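Local coordinates for 5-carboxymethyl-2-hydroxymuconate semialdehyde dehydrogenase (Thermus thermophilus, PDB 2D4E), which catalyses the NAD-dependent oxidation of 5-carboxymethyl-2-hydroxymuconate semialdehyde to the corresponding acid, as a member of the aldehyde dehydrogenase family, at the interface of chains A and B. Coordinates in Å, arbitrary orientation; residue numbers count along the deposited sequence, not the author numbering. Chains: chain A/B, 5-carboxymethyl-2-hydroxymuconate semialdehyde dehydrogenase.

The interface of chains A and B. Residues chain A 146-147, 157-159; chain B 146-147, 155, 157.
B:Thr147 reaches across to A:Thr158 and shows how one small, two-faced side chain can serve a symmetric strand pairing with both a polar and an apolar branch. Its hydroxyl OG1 donates to the backbone carbonyl O of A:Thr158 at 2.8 Å, approaching almost head-on, with a C=O...donor angle of 172°. The first torsion (chi1 56°) sets OG1 between the backbone N and carbonyl carbon of its own residue, and from there it meets the opposing strand. Within chain A, A:Thr158 OG1 accepts from the backbone N of A:Arg146 at 3.0 Å and donates to that residue's O from a position tilted 33° from the carbonyl plane, tying strand 145-147 to strand 154-162.

The other branch, the methyl CG2, makes the apolar contacts of this residue. The methyl groups CG2 of A:Thr147 and B:Thr147 lie 3.6 Å apart, the two side chains passing one another and running opposite ways. B:Thr147 CG2 also packs against CB of A:Tyr157, 3.7 Å away, the two side chains lying roughly perpendicular. With an alanine at B:Thr147, the A:Thr158 carbonyl would probably lose this donor, and a gap would be likely to open where the methyl packs against A:Thr147 and A:Tyr157. In a separate apolar contact farther out, CD2 of B:Leu155 comes to 3.6 Å from CZ of A:Tyr157 and equally near its phenol OH, while A:Val159 CG1 lies level with the same ring, beside its rim.

Backbone pairing completes the patch: A:Arg146 and B:Arg146 form an antiparallel bridge, their CA atoms 3.9 Å apart. The patch belongs to a two-fold subunit interface within the deposited tetramer, where the short strands 145-147 meet beside strands 154-162 of the projecting arms that, as in related aldehyde dehydrogenases, probably serve oligomerisation.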
ATOM      1  N   ARG A 146      -2.939  -4.727  -6.944  1.00 15.04           N
ATOM      2  CA  ARG A 146      -3.522  -3.421  -7.238  1.00 14.90           C
ATOM      3  C   ARG A 146      -4.341  -3.251  -8.514  1.00 18.63           C
ATOM      4  O   ARG A 146      -4.406  -4.139  -9.365  1.00 23.02           O
ATOM      5  CB  ARG A 146      -2.382  -2.399  -7.266  1.00 12.48           C
ATOM      6  CG  ARG A 146      -1.409  -2.503  -6.088  1.00 15.34           C
ATOM      7  CD  ARG A 146      -0.172  -1.627  -6.307  1.00 22.37           C
ATOM      8  NE  ARG A 146      -0.519  -0.211  -6.432  1.00 28.58           N
ATOM      9  CZ  ARG A 146       0.333   0.752  -6.781  1.00 35.83           C
ATOM     10  NH1 ARG A 146       1.600   0.462  -7.053  1.00 32.58           N
ATOM     11  NH2 ARG A 146      -0.083   2.010  -6.863  1.00 32.82           N
ATOM     12  N   THR A 147      -4.977  -2.086  -8.627  1.00 15.92           N
ATOM     13  CA  THR A 147      -5.734  -1.741  -9.825  1.00 17.73           C
ATOM     14  C   THR A 147      -5.078  -0.490 -10.391  1.00 21.40           C
ATOM     15  O   THR A 147      -4.633   0.383  -9.644  1.00 16.88           O
ATOM     16  CB  THR A 147      -7.231  -1.437  -9.541  1.00 19.14           C
ATOM     17  OG1 THR A 147      -7.351  -0.402  -8.550  1.00 16.51           O
ATOM     18  CG2 THR A 147      -7.944  -2.694  -9.079  1.00 14.33           C
ATOM     19  N   TYR A 157      -5.342  -4.404 -13.943  1.00 17.96           N
ATOM     20  CA  TYR A 157      -5.378  -4.838 -12.559  1.00 16.54           C
ATOM     21  C   TYR A 157      -4.341  -5.932 -12.441  1.00 17.87           C
ATOM     22  O   TYR A 157      -4.016  -6.594 -13.422  1.00 19.42           O
ATOM     23  CB  TYR A 157      -6.782  -5.308 -12.134  1.00 14.95           C
ATOM     24  CG  TYR A 157      -7.300  -6.591 -12.746  1.00 18.06           C
ATOM     25  CD1 TYR A 157      -7.005  -7.828 -12.173  1.00 16.49           C
ATOM     26  CD2 TYR A 157      -8.137  -6.564 -13.866  1.00 18.84           C
ATOM     27  CE1 TYR A 157      -7.536  -9.008 -12.692  1.00 14.59           C
ATOM     28  CE2 TYR A 157      -8.676  -7.745 -14.397  1.00 18.53           C
ATOM     29  CZ  TYR A 157      -8.371  -8.959 -13.802  1.00 21.05           C
ATOM     30  OH  TYR A 157      -8.904 -10.123 -14.311  1.00 14.67           O
ATOM     31  N   THR A 158      -3.786  -6.094 -11.248  1.00 13.58           N
ATOM     32  CA  THR A 158      -2.756  -7.088 -11.037  1.00 14.05           C
ATOM     33  C   THR A 158      -3.157  -8.066  -9.949  1.00 12.31           C
ATOM     34  O   THR A 158      -3.885  -7.711  -9.021  1.00 12.47           O
ATOM     35  CB  THR A 158      -1.427  -6.402 -10.639  1.00 14.26           C
ATOM     36  OG1 THR A 158      -1.643  -5.570  -9.491  1.00 10.88           O
ATOM     37  CG2 THR A 158      -0.920  -5.531 -11.790  1.00 12.25           C
ATOM     38  N   VAL A 159      -2.690  -9.303 -10.081  1.00 12.57           N
ATOM     39  CA  VAL A 159      -2.962 -10.335  -9.096  1.00 14.03           C
ATOM     40  C   VAL A 159      -1.696 -11.163  -8.990  1.00 16.45           C
ATOM     41  O   VAL A 159      -0.769 -10.994  -9.787  1.00 17.44           O
ATOM     42  CB  VAL A 159      -4.133 -11.260  -9.521  1.00 16.53           C
ATOM     43  CG1 VAL A 159      -5.393 -10.429  -9.769  1.00 11.73           C
ATOM     44  CG2 VAL A 159      -3.749 -12.057 -10.766  1.00 14.92           C
TER
ATOM     45  N   ARG B 146      -7.007  -1.312  -5.072  1.00 16.75           N
ATOM     46  CA  ARG B 146      -6.610  -2.716  -4.919  1.00 18.08           C
ATOM     47  C   ARG B 146      -7.444  -3.826  -5.569  1.00 16.28           C
ATOM     48  O   ARG B 146      -8.537  -3.591  -6.091  1.00 17.24           O
ATOM     49  CB  ARG B 146      -6.515  -3.003  -3.413  1.00 15.64           C
ATOM     50  CG  ARG B 146      -5.671  -1.986  -2.631  1.00 17.82           C
ATOM     51  CD  ARG B 146      -5.687  -2.251  -1.119  1.00 18.92           C
ATOM     52  NE  ARG B 146      -5.199  -3.592  -0.803  1.00 29.63           N
ATOM     53  CZ  ARG B 146      -5.260  -4.164   0.398  1.00 31.82           C
ATOM     54  NH1 ARG B 146      -5.794  -3.517   1.428  1.00 30.22           N
ATOM     55  NH2 ARG B 146      -4.786  -5.395   0.567  1.00 29.79           N
ATOM     56  N   THR B 147      -6.899  -5.043  -5.540  1.00 15.31           N
ATOM     57  CA  THR B 147      -7.607  -6.218  -6.042  1.00 17.07           C
ATOM     58  C   THR B 147      -7.697  -7.198  -4.882  1.00 20.82           C
ATOM     59  O   THR B 147      -6.756  -7.338  -4.095  1.00 18.31           O
ATOM     60  CB  THR B 147      -6.888  -6.937  -7.225  1.00 17.04           C
ATOM     61  OG1 THR B 147      -5.554  -7.299  -6.846  1.00 15.09           O
ATOM     62  CG2 THR B 147      -6.862  -6.048  -8.462  1.00 17.19           C
ATOM     63  N   LEU B 155     -13.510 -12.358  -8.296  1.00 16.37           N
ATOM     64  CA  LEU B 155     -12.560 -11.277  -8.471  1.00 20.93           C
ATOM     65  C   LEU B 155     -13.256 -10.032  -7.942  1.00 19.57           C
ATOM     66  O   LEU B 155     -14.332  -9.671  -8.414  1.00 18.54           O
ATOM     67  CB  LEU B 155     -12.192 -11.026  -9.937  1.00 16.25           C
ATOM     68  CG  LEU B 155     -11.398  -9.707 -10.054  1.00 24.66           C
ATOM     69  CD1 LEU B 155     -10.090  -9.821  -9.252  1.00 21.78           C
ATOM     70  CD2 LEU B 155     -11.098  -9.369 -11.507  1.00 13.11           C
ATOM     71  N   TYR B 157     -12.382  -6.014  -7.129  1.00 16.03           N
ATOM     72  CA  TYR B 157     -11.357  -5.019  -7.338  1.00 17.11           C
ATOM     73  C   TYR B 157     -11.966  -3.688  -6.960  1.00 17.26           C
ATOM     74  O   TYR B 157     -13.181  -3.520  -7.005  1.00 16.43           O
ATOM     75  CB  TYR B 157     -10.840  -5.044  -8.789  1.00 15.01           C
ATOM     76  CG  TYR B 157     -11.788  -4.558  -9.862  1.00 14.16           C
ATOM     77  CD1 TYR B 157     -11.877  -3.201 -10.177  1.00 13.51           C
ATOM     78  CD2 TYR B 157     -12.555  -5.456 -10.602  1.00 14.50           C
ATOM     79  CE1 TYR B 157     -12.701  -2.750 -11.211  1.00 10.13           C
ATOM     80  CE2 TYR B 157     -13.384  -5.016 -11.638  1.00 16.47           C
ATOM     81  CZ  TYR B 157     -13.448  -3.662 -11.936  1.00 15.23           C
ATOM     82  OH  TYR B 157     -14.248  -3.221 -12.963  1.00 14.01           O
TER